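Nsp15 (Middle East respiratory syndrome-related coronavirus, PDB 5YVD) probably cleaves RNA at uridylates, as a hexameric endoribonuclease of the EndoU clan. Local coordinates at residues H66-L71 against K267-I272; F117-N122 against A134-D139; D152-N157 against Q169-Y174. All coordinates share one frame; numbering follows the deposited sequence.

From the N terminus the chain passes the oligomerisation region and reaches 66-71, the first half of contact 1. Its partner, 267-272, comes 196 residues later, so contact 1 closes a long loop that holds both other contacts. Contact 2 closes first, joining strands 115-118 and 134-138 of the middle-domain sheet. Contact 3 follows in series and sets strand 153-156 against the loop before strand 174-178. Contacts 2 and 3 meet where Ser138 O lies 2.8 Å from Tyr174 N. Contact 3 meets contact 1 where His66 O lies 2.8 Å from Tyr155 N. Contact 1 then ties the middle domain to the endoribonuclease domain.

Contact 1: residues H66-L71 against K267-I272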
loop_
_atom_site.group_PDB
_atom_site.type_symbol
_atom_site.label_atom_id
_atom_site.label_comp_id
_atom_site.label_asym_id
_atom_site.label_seq_id
_atom_site.Cartn_x
_atom_site.Cartn_y
_atom_site.Cartn_z
ATOM N N HIS A 66 -26.621 -1.687 23.257
ATOM C CA HIS A 66 -27.601 -1.422 22.218
ATOM C C HIS A 66 -28.122 -2.734 21.677
ATOM O O HIS A 66 -27.471 -3.767 21.864
ATOM C CB HIS A 66 -27.010 -0.553 21.099
ATOM C CG HIS A 66 -25.786 -1.119 20.452
ATOM N ND1 HIS A 66 -25.841 -1.979 19.379
ATOM C CD2 HIS A 66 -24.469 -0.917 20.706
ATOM C CE1 HIS A 66 -24.611 -2.298 19.009
ATOM N NE2 HIS A 66 -23.757 -1.664 19.795
ATOM N N PRO A 67 -29.292 -2.708 21.021
ATOM C CA PRO A 67 -29.807 -3.892 20.327
ATOM C C PRO A 67 -28.793 -4.439 19.363
ATOM O O PRO A 67 -28.010 -3.680 18.803
ATOM C CB PRO A 67 -31.025 -3.369 19.568
ATOM C CG PRO A 67 -31.478 -2.180 20.343
ATOM C CD PRO A 67 -30.256 -1.596 21.013
ATOM N N ASP A 68 -28.780 -5.752 19.177
ATOM C CA ASP A 68 -27.733 -6.361 18.355
ATOM C C ASP A 68 -27.920 -5.946 16.896
ATOM O O ASP A 68 -29.042 -5.725 16.437
ATOM C CB ASP A 68 -27.710 -7.893 18.526
ATOM C CG ASP A 68 -26.477 -8.544 17.884
ATOM O OD1 ASP A 68 -25.521 -7.803 17.523
ATOM O OD2 ASP A 68 -26.473 -9.794 17.742
ATOM N N PHE A 69 -26.822 -5.847 16.171
ATOM C CA PHE A 69 -26.845 -5.264 14.831
ATOM C C PHE A 69 -27.892 -5.841 13.900
ATOM O O PHE A 69 -28.520 -5.091 13.145
ATOM C CB PHE A 69 -25.468 -5.371 14.173
ATOM C CG PHE A 69 -24.385 -4.711 14.965
ATOM C CD1 PHE A 69 -24.277 -3.346 14.985
ATOM C CD2 PHE A 69 -23.506 -5.463 15.721
ATOM C CE1 PHE A 69 -23.309 -2.731 15.730
ATOM C CE2 PHE A 69 -22.525 -4.848 16.468
ATOM C CZ PHE A 69 -22.425 -3.478 16.471
ATOM N N LYS A 70 -28.074 -7.157 13.933
ATOM C CA LYS A 70 -29.021 -7.812 13.033
ATOM C C LYS A 70 -30.442 -7.271 13.200
ATOM O O LYS A 70 -31.236 -7.314 12.259
ATOM C CB LYS A 70 -29.016 -9.333 13.245
ATOM C CG LYS A 70 -29.755 -9.775 14.495
ATOM C CD LYS A 70 -29.323 -11.112 15.059
ATOM C CE LYS A 70 -29.841 -11.249 16.492
ATOM N NZ LYS A 70 -29.548 -12.584 17.080
ATOM N N LEU A 71 -30.784 -6.772 14.388
ATOM C CA LEU A 71 -32.081 -6.139 14.554
ATOM C C LEU A 71 -32.108 -4.791 13.817
ATOM O O LEU A 71 -33.077 -4.440 13.132
ATOM C CB LEU A 71 -32.417 -5.969 16.028
ATOM C CG LEU A 71 -32.526 -7.249 16.882
ATOM C CD1 LEU A 71 -33.155 -6.916 18.226
ATOM C CD2 LEU A 71 -33.312 -8.367 16.222
ATOM N N LYS A 267 -19.110 -12.471 7.362
ATOM C CA LYS A 267 -19.194 -12.400 8.817
ATOM C C LYS A 267 -19.984 -11.206 9.306
ATOM O O LYS A 267 -19.966 -10.148 8.689
ATOM C CB LYS A 267 -17.787 -12.375 9.447
ATOM C CG LYS A 267 -17.016 -13.664 9.209
ATOM C CD LYS A 267 -15.795 -13.851 10.108
ATOM C CE LYS A 267 -14.833 -14.860 9.461
ATOM N NZ LYS A 267 -14.167 -14.299 8.231
ATOM N N GLY A 268 -20.671 -11.392 10.429
ATOM C CA GLY A 268 -21.356 -10.311 11.123
ATOM C C GLY A 268 -22.735 -10.720 11.607
ATOM O O GLY A 268 -23.407 -11.527 10.964
ATOM N N SER A 269 -23.163 -10.118 12.724
ATOM C CA SER A 269 -24.487 -10.365 13.299
ATOM C C SER A 269 -25.552 -10.454 12.222
ATOM O O SER A 269 -25.658 -9.562 11.382
ATOM C CB SER A 269 -24.857 -9.273 14.271
ATOM O OG SER A 269 -26.157 -9.468 14.802
ATOM N N SER A 270 -26.314 -11.548 12.259
ATOM C CA SER A 270 -27.304 -11.854 11.250
ATOM C C SER A 270 -28.248 -12.961 11.755
ATOM O O SER A 270 -27.830 -13.892 12.465
ATOM C CB SER A 270 -26.613 -12.284 9.942
ATOM O OG SER A 270 -27.552 -12.669 8.944
ATOM N N THR A 271 -29.520 -12.848 11.386
ATOM C CA THR A 271 -30.510 -13.827 11.789
ATOM C C THR A 271 -30.158 -15.210 11.282
ATOM O O THR A 271 -30.374 -16.191 12.010
ATOM C CB THR A 271 -31.922 -13.436 11.330
ATOM O OG1 THR A 271 -32.313 -12.251 12.016
ATOM C CG2 THR A 271 -32.908 -14.493 11.677
ATOM N N ILE A 272 -29.614 -15.273 10.058
ATOM C CA ILE A 272 -29.056 -16.515 9.471
ATOM C C ILE A 272 -27.562 -16.408 9.174
ATOM O O ILE A 272 -27.080 -15.428 8.599
ATOM C CB ILE A 272 -29.698 -16.860 8.118
ATOM C CG1 ILE A 272 -31.226 -16.897 8.222
ATOM C CG2 ILE A 272 -29.151 -18.176 7.576
ATOM C CD1 ILE A 272 -31.916 -16.398 6.958
#
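Ser269 OG stands anti to its own backbone N (chi1 178°) and reaches the first turn of helix 69-74 beside Asp68 and Lys70. Lys70 CG lies between its backbone N and carbonyl carbon (chi1 76°), which sets it 3.6 Å from Ser269 OG. Lys70 N donates to Ser269 OG over 3.1 Å, with a bent N-H...O angle of 144°. Ser269 OG lies 3.0 Å from Asp68 OD2, which is bonded to Ser194 OG. Ser269 OG also touches the aliphatic part of the lysine, 3.3 Å from Lys70 CB. Lys70 CB packs in turn on the backbone of the loop, 3.6 Å from Ser270 N. Ser269 CB meets Phe69 CB at 4.0 Å, near the edge of the aromatic ring. Asp68 holds the N-cap position, but its side chain makes no capping bond. Its OD1 instead takes the N-H of Phe69, from above the carboxylate plane. The ammonium of Lys70 is held outside the two segments, by Ser194, Thr192 and Tyr153. Thr271 OG1 bonds to Asp320 and Asn74. The contact is an interdomain one: the start of helix 69-74 in the middle domain meets the endoribonuclease-domain loop between strands 260-263 and 273-279.

Contact 2: residues F117-N122 against A134-D139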
loop_
_atom_site.group_PDB
_atom_site.type_symbol
_atom_site.label_atom_id
_atom_site.label_comp_id
_atom_site.label_asym_id
_atom_site.label_seq_id
_atom_site.Cartn_x
_atom_site.Cartn_y
_atom_site.Cartn_z
ATOM N N PHE A 117 -32.401 6.775 16.018
ATOM C CA PHE A 117 -32.167 7.744 17.099
ATOM C C PHE A 117 -32.181 7.018 18.432
ATOM O O PHE A 117 -32.819 5.964 18.548
ATOM C CB PHE A 117 -33.298 8.769 17.150
ATOM C CG PHE A 117 -33.466 9.593 15.915
ATOM C CD1 PHE A 117 -34.144 9.099 14.815
ATOM C CD2 PHE A 117 -33.009 10.890 15.876
ATOM C CE1 PHE A 117 -34.337 9.886 13.694
ATOM C CE2 PHE A 117 -33.178 11.666 14.754
ATOM C CZ PHE A 117 -33.856 11.169 13.670
ATOM N N ASP A 118 -31.556 7.609 19.455
ATOM C CA ASP A 118 -31.464 6.958 20.778
ATOM C C ASP A 118 -31.881 7.888 21.918
ATOM O O ASP A 118 -31.496 9.046 21.948
ATOM C CB ASP A 118 -30.027 6.424 21.002
ATOM C CG ASP A 118 -29.889 5.545 22.267
ATOM O OD1 ASP A 118 -30.017 6.081 23.404
ATOM O OD2 ASP A 118 -29.606 4.325 22.123
ATOM N N ILE A 119 -32.645 7.357 22.870
ATOM C CA ILE A 119 -33.086 8.132 24.022
ATOM C C ILE A 119 -31.918 8.692 24.845
ATOM O O ILE A 119 -32.053 9.719 25.482
ATOM C CB ILE A 119 -34.003 7.289 24.930
ATOM C CG1 ILE A 119 -34.699 8.143 26.007
ATOM C CG2 ILE A 119 -33.216 6.193 25.624
ATOM C CD1 ILE A 119 -36.162 8.352 25.773
ATOM N N ARG A 120 -30.778 8.014 24.864
ATOM C CA ARG A 120 -29.658 8.470 25.700
ATOM C C ARG A 120 -28.963 9.731 25.169
ATOM O O ARG A 120 -28.167 10.335 25.882
ATOM C CB ARG A 120 -28.649 7.348 25.925
ATOM C CG ARG A 120 -29.154 6.322 26.924
ATOM C CD ARG A 120 -28.469 4.968 26.798
ATOM N NE ARG A 120 -28.812 4.304 25.538
ATOM C CZ ARG A 120 -28.384 3.103 25.178
ATOM N NH1 ARG A 120 -27.577 2.377 25.969
ATOM N NH2 ARG A 120 -28.768 2.629 24.016
ATOM N N ASP A 121 -29.278 10.134 23.937
ATOM C CA ASP A 121 -28.791 11.403 23.398
ATOM C C ASP A 121 -29.844 12.478 23.612
ATOM O O ASP A 121 -30.994 12.339 23.186
ATOM C CB ASP A 121 -28.461 11.265 21.928
ATOM C CG ASP A 121 -27.492 10.150 21.666
ATOM O OD1 ASP A 121 -26.539 10.014 22.462
ATOM O OD2 ASP A 121 -27.698 9.401 20.678
ATOM N N ASN A 122 -29.453 13.530 24.321
ATOM C CA ASN A 122 -30.332 14.655 24.600
ATOM C C ASN A 122 -30.999 15.112 23.289
ATOM O O ASN A 122 -30.342 15.232 22.264
ATOM C CB ASN A 122 -29.538 15.784 25.288
ATOM C CG ASN A 122 -30.405 16.969 25.667
ATOM O OD1 ASN A 122 -30.147 18.104 25.266
ATOM N ND2 ASN A 122 -31.449 16.707 26.437
ATOM N N ALA A 134 -37.961 6.745 10.237
ATOM C CA ALA A 134 -36.951 6.596 11.297
ATOM C C ALA A 134 -37.200 5.445 12.255
ATOM O O ALA A 134 -38.282 4.869 12.292
ATOM C CB ALA A 134 -36.848 7.882 12.100
ATOM N N ILE A 135 -36.170 5.160 13.052
ATOM C CA ILE A 135 -36.175 4.119 14.079
ATOM C C ILE A 135 -35.773 4.757 15.418
ATOM O O ILE A 135 -34.869 5.602 15.475
ATOM C CB ILE A 135 -35.179 3.001 13.677
ATOM C CG1 ILE A 135 -35.736 2.216 12.494
ATOM C CG2 ILE A 135 -34.862 2.059 14.836
ATOM C CD1 ILE A 135 -34.707 1.366 11.793
ATOM N N PHE A 136 -36.448 4.376 16.497
ATOM C CA PHE A 136 -36.092 4.899 17.813
ATOM C C PHE A 136 -35.771 3.773 18.767
ATOM O O PHE A 136 -36.500 2.779 18.819
ATOM C CB PHE A 136 -37.196 5.757 18.407
ATOM C CG PHE A 136 -36.738 6.562 19.589
ATOM C CD1 PHE A 136 -37.132 6.241 20.876
ATOM C CD2 PHE A 136 -35.854 7.602 19.409
ATOM C CE1 PHE A 136 -36.661 6.964 21.961
ATOM C CE2 PHE A 136 -35.392 8.336 20.478
ATOM C CZ PHE A 136 -35.789 8.016 21.761
ATOM N N ILE A 137 -34.681 3.938 19.513
ATOM C CA ILE A 137 -34.297 2.965 20.519
ATOM C C ILE A 137 -34.317 3.623 21.887
ATOM O O ILE A 137 -33.837 4.757 22.038
ATOM C CB ILE A 137 -32.933 2.279 20.211
ATOM C CG1 ILE A 137 -31.754 3.242 20.313
ATOM C CG2 ILE A 137 -32.949 1.657 18.820
ATOM C CD1 ILE A 137 -30.499 2.781 19.579
ATOM N N SER A 138 -34.913 2.923 22.861
ATOM C CA SER A 138 -34.984 3.431 24.219
ATOM C C SER A 138 -35.037 2.355 25.278
ATOM O O SER A 138 -35.433 1.226 25.037
ATOM C CB SER A 138 -36.167 4.412 24.401
ATOM O OG SER A 138 -37.237 3.842 25.131
ATOM N N ASP A 139 -34.639 2.762 26.472
ATOM C CA ASP A 139 -34.567 1.897 27.636
ATOM C C ASP A 139 -35.925 1.808 28.334
ATOM O O ASP A 139 -36.098 0.982 29.231
ATOM C CB ASP A 139 -33.491 2.400 28.626
ATOM C CG ASP A 139 -33.550 3.921 28.872
ATOM O OD1 ASP A 139 -34.411 4.627 28.290
ATOM O OD2 ASP A 139 -32.703 4.420 29.643
#
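Phe117 and Phe136 pair in a parallel bridge, as do Asp118 and Ile137. Three backbone hydrogen bonds hold the strands. Phe117 N gives to Ile135 O, Ile137 N gives to Phe117 O, and Ile119 N gives to Ile137 O. The paired residues add CA-H...O contacts, from Phe136 CA to Phe117 O and from Asp118 CA to Ile137 O.

Apolar contacts line one face. Phe136 CG is anti to its backbone N (chi1 -166°), and its ring leans over the neighbouring strand. There Phe136 CD2 lies 3.6 Å from Phe117 CB, and Phe136 CZ lies 3.7 Å from Ile119 CB. Phe117 CE1 touches Ala134 CB at 3.6 Å. Past the last bridge, Ile119 CB packs on Ser138 CB, also at 3.6 Å.

Ionic bonds fix the Asp118 carboxylate on the other face. Arg120 grips it side-on, with NE on Asp118 OD1 at 3.0 Å and NH2 on Asp118 OD2 at 2.7 Å. Both oxygens use their syn lone pairs. Asp118 OD1 also accepts from Arg120 N, closing an Asx turn as the chain leaves the strand. Asp118 OD2 lies against Ile137 CG1 and CD1.

The two strands and helix 124-129 form a beta-alpha-beta unit. The helix packs on Phe117, Ala134 and Phe136, while strand 174-178 runs antiparallel along the far edge of strand 134-138.

Contact 3: residues D152-N157 against Q169-Y174; sequences DYAYFN and QPVKFY
Lys172 reaches Asp152 at one end of a contact between the beta hairpin of strands 153-156 and 159-162 and the loop that leads into strand 174-178. From Lys172 CB the chain bends at chi2 and again at chi3 (-51°). Lys172 CE comes within 3.5 Å of Asp152 OD1. Lys172 NZ then closes a salt bridge to Asp152 OD1 over 2.7 Å, meeting it nearly along its C-O axis. The two side chains lie side by side and point the same way. Lys172 NZ also has a weak hydrogen bond to Gly150 O.

The middle is apolar. Val171 CG1 packs on the backbone of Tyr153, 3.4 Å from its CA. Ala154 CB meets the edge of the Phe173 ring, 3.9 Å from CE1. At the far end Phe156 and Gln169 stack, their ring and amide planes 27° apart. Here a second subunit of the hexamer packs on the contact, with Thr278 of that subunit against Phe156 and its Ala283 against Gln169. Asn157 ND2 lies over the Phe156 face opposite Gln169, toward the rim, and bonds to Thr278 OG1 of that subunit. Gln169 CG makes the CH-pi contact, 4.0 Å from the Phe156 ring centroid and 13° off the ring normal.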
loop_
_atom_site.group_PDB
_atom_site.type_symbol
_atom_site.label_atom_id
_atom_site.label_comp_id
_atom_site.label_asym_id
_atom_site.label_seq_id
_atom_site.Cartn_x
_atom_site.Cartn_y
_atom_site.Cartn_z
ATOM N N ASP A 152 -34.178 -10.687 25.523
ATOM C CA ASP A 152 -33.519 -10.632 26.841
ATOM C C ASP A 152 -31.989 -10.586 26.761
ATOM O O ASP A 152 -31.291 -11.128 27.640
ATOM C CB ASP A 152 -33.947 -11.811 27.709
ATOM C CG ASP A 152 -35.422 -11.780 28.045
ATOM O OD1 ASP A 152 -35.983 -10.669 28.157
ATOM O OD2 ASP A 152 -36.001 -12.876 28.218
ATOM N N TYR A 153 -31.481 -9.898 25.731
ATOM C CA TYR A 153 -30.067 -9.656 25.608
ATOM C C TYR A 153 -29.790 -8.451 24.715
ATOM O O TYR A 153 -30.669 -7.954 24.019
ATOM C CB TYR A 153 -29.411 -10.868 25.009
ATOM C CG TYR A 153 -29.825 -11.102 23.565
ATOM C CD1 TYR A 153 -30.883 -11.961 23.260
ATOM C CD2 TYR A 153 -29.156 -10.468 22.503
ATOM C CE1 TYR A 153 -31.270 -12.184 21.949
ATOM C CE2 TYR A 153 -29.535 -10.686 21.186
ATOM C CZ TYR A 153 -30.599 -11.546 20.907
ATOM O OH TYR A 153 -30.998 -11.795 19.591
ATOM N N ALA A 154 -28.537 -8.019 24.707
ATOM C CA ALA A 154 -28.109 -6.844 23.951
ATOM C C ALA A 154 -26.588 -6.886 23.759
ATOM O O ALA A 154 -25.896 -7.729 24.327
ATOM C CB ALA A 154 -28.526 -5.568 24.689
ATOM N N TYR A 155 -26.073 -5.967 22.964
ATOM C CA TYR A 155 -24.668 -5.940 22.646
ATOM C C TYR A 155 -24.020 -4.847 23.474
ATOM O O TYR A 155 -24.590 -3.779 23.596
ATOM C CB TYR A 155 -24.542 -5.623 21.171
ATOM C CG TYR A 155 -23.168 -5.758 20.570
ATOM C CD1 TYR A 155 -22.286 -4.675 20.514
ATOM C CD2 TYR A 155 -22.770 -6.954 20.003
ATOM C CE1 TYR A 155 -21.045 -4.801 19.906
ATOM C CE2 TYR A 155 -21.527 -7.090 19.414
ATOM C CZ TYR A 155 -20.672 -6.023 19.362
ATOM O OH TYR A 155 -19.457 -6.214 18.759
ATOM N N PHE A 156 -22.849 -5.111 24.053
ATOM C CA PHE A 156 -22.101 -4.067 24.775
ATOM C C PHE A 156 -20.576 -4.276 24.684
ATOM O O PHE A 156 -20.063 -5.315 25.117
ATOM C CB PHE A 156 -22.563 -3.995 26.244
ATOM C CG PHE A 156 -21.880 -2.922 27.063
ATOM C CD1 PHE A 156 -21.793 -1.608 26.599
ATOM C CD2 PHE A 156 -21.354 -3.217 28.321
ATOM C CE1 PHE A 156 -21.176 -0.635 27.360
ATOM C CE2 PHE A 156 -20.737 -2.244 29.089
ATOM C CZ PHE A 156 -20.650 -0.955 28.612
ATOM N N ASN A 157 -19.865 -3.296 24.105
ATOM C CA ASN A 157 -18.407 -3.355 23.952
ATOM C C ASN A 157 -17.872 -4.693 23.356
ATOM O O ASN A 157 -16.827 -5.186 23.768
ATOM C CB ASN A 157 -17.719 -3.083 25.300
ATOM C CG ASN A 157 -18.014 -1.697 25.864
ATOM O OD1 ASN A 157 -18.414 -0.770 25.148
ATOM N ND2 ASN A 157 -17.804 -1.546 27.165
ATOM N N GLN A 169 -26.226 -1.658 32.481
ATOM C CA GLN A 169 -26.591 -0.977 31.251
ATOM C C GLN A 169 -27.927 -1.573 30.927
ATOM O O GLN A 169 -28.204 -2.689 31.331
ATOM C CB GLN A 169 -25.632 -1.331 30.107
ATOM C CG GLN A 169 -24.244 -0.710 30.201
ATOM C CD GLN A 169 -24.191 0.762 29.788
ATOM O OE1 GLN A 169 -25.015 1.245 29.024
ATOM N NE2 GLN A 169 -23.198 1.466 30.283
ATOM N N PRO A 170 -28.763 -0.849 30.195
ATOM C CA PRO A 170 -30.027 -1.450 29.800
ATOM C C PRO A 170 -29.837 -2.616 28.827
ATOM O O PRO A 170 -28.895 -2.631 28.019
ATOM C CB PRO A 170 -30.760 -0.300 29.113
ATOM C CG PRO A 170 -29.689 0.650 28.636
ATOM C CD PRO A 170 -28.553 0.496 29.626
ATOM N N VAL A 171 -30.729 -3.596 28.928
ATOM C CA VAL A 171 -30.757 -4.760 28.040
ATOM C C VAL A 171 -32.124 -4.860 27.326
ATOM O O VAL A 171 -32.234 -5.279 26.162
ATOM C CB VAL A 171 -30.466 -6.044 28.851
ATOM C CG1 VAL A 171 -30.575 -7.288 27.981
ATOM C CG2 VAL A 171 -29.090 -5.970 29.484
ATOM N N LYS A 172 -33.186 -4.484 28.024
ATOM C CA LYS A 172 -34.507 -4.533 27.420
ATOM C C LYS A 172 -34.753 -3.226 26.684
ATOM O O LYS A 172 -34.925 -2.160 27.311
ATOM C CB LYS A 172 -35.588 -4.791 28.480
ATOM C CG LYS A 172 -37.002 -4.911 27.904
ATOM C CD LYS A 172 -37.541 -6.328 27.856
ATOM C CE LYS A 172 -36.609 -7.321 27.202
ATOM N NZ LYS A 172 -37.345 -8.598 27.072
ATOM N N PHE A 173 -34.773 -3.307 25.357
ATOM C CA PHE A 173 -34.971 -2.108 24.558
ATOM C C PHE A 173 -36.367 -2.082 23.977
ATOM O O PHE A 173 -36.925 -3.124 23.644
ATOM C CB PHE A 173 -33.886 -1.950 23.483
ATOM C CG PHE A 173 -32.552 -1.538 24.045
ATOM C CD1 PHE A 173 -31.569 -2.495 24.334
ATOM C CD2 PHE A 173 -32.293 -0.202 24.336
ATOM C CE1 PHE A 173 -30.344 -2.118 24.868
ATOM C CE2 PHE A 173 -31.066 0.186 24.868
ATOM C CZ PHE A 173 -30.092 -0.769 25.138
ATOM N N TYR A 174 -36.933 -0.879 23.926
ATOM C CA TYR A 174 -38.234 -0.640 23.356
ATOM C C TYR A 174 -37.918 0.124 22.089
ATOM O O TYR A 174 -37.266 1.173 22.109
ATOM C CB TYR A 174 -39.131 0.130 24.338
ATOM C CG TYR A 174 -39.306 -0.618 25.643
ATOM C CD1 TYR A 174 -40.231 -1.646 25.762
ATOM C CD2 TYR A 174 -38.507 -0.334 26.758
ATOM C CE1 TYR A 174 -40.388 -2.347 26.957
ATOM C CE2 TYR A 174 -38.654 -1.036 27.957
ATOM C CZ TYR A 174 -39.601 -2.044 28.045
ATOM O OH TYR A 174 -39.755 -2.756 29.214
#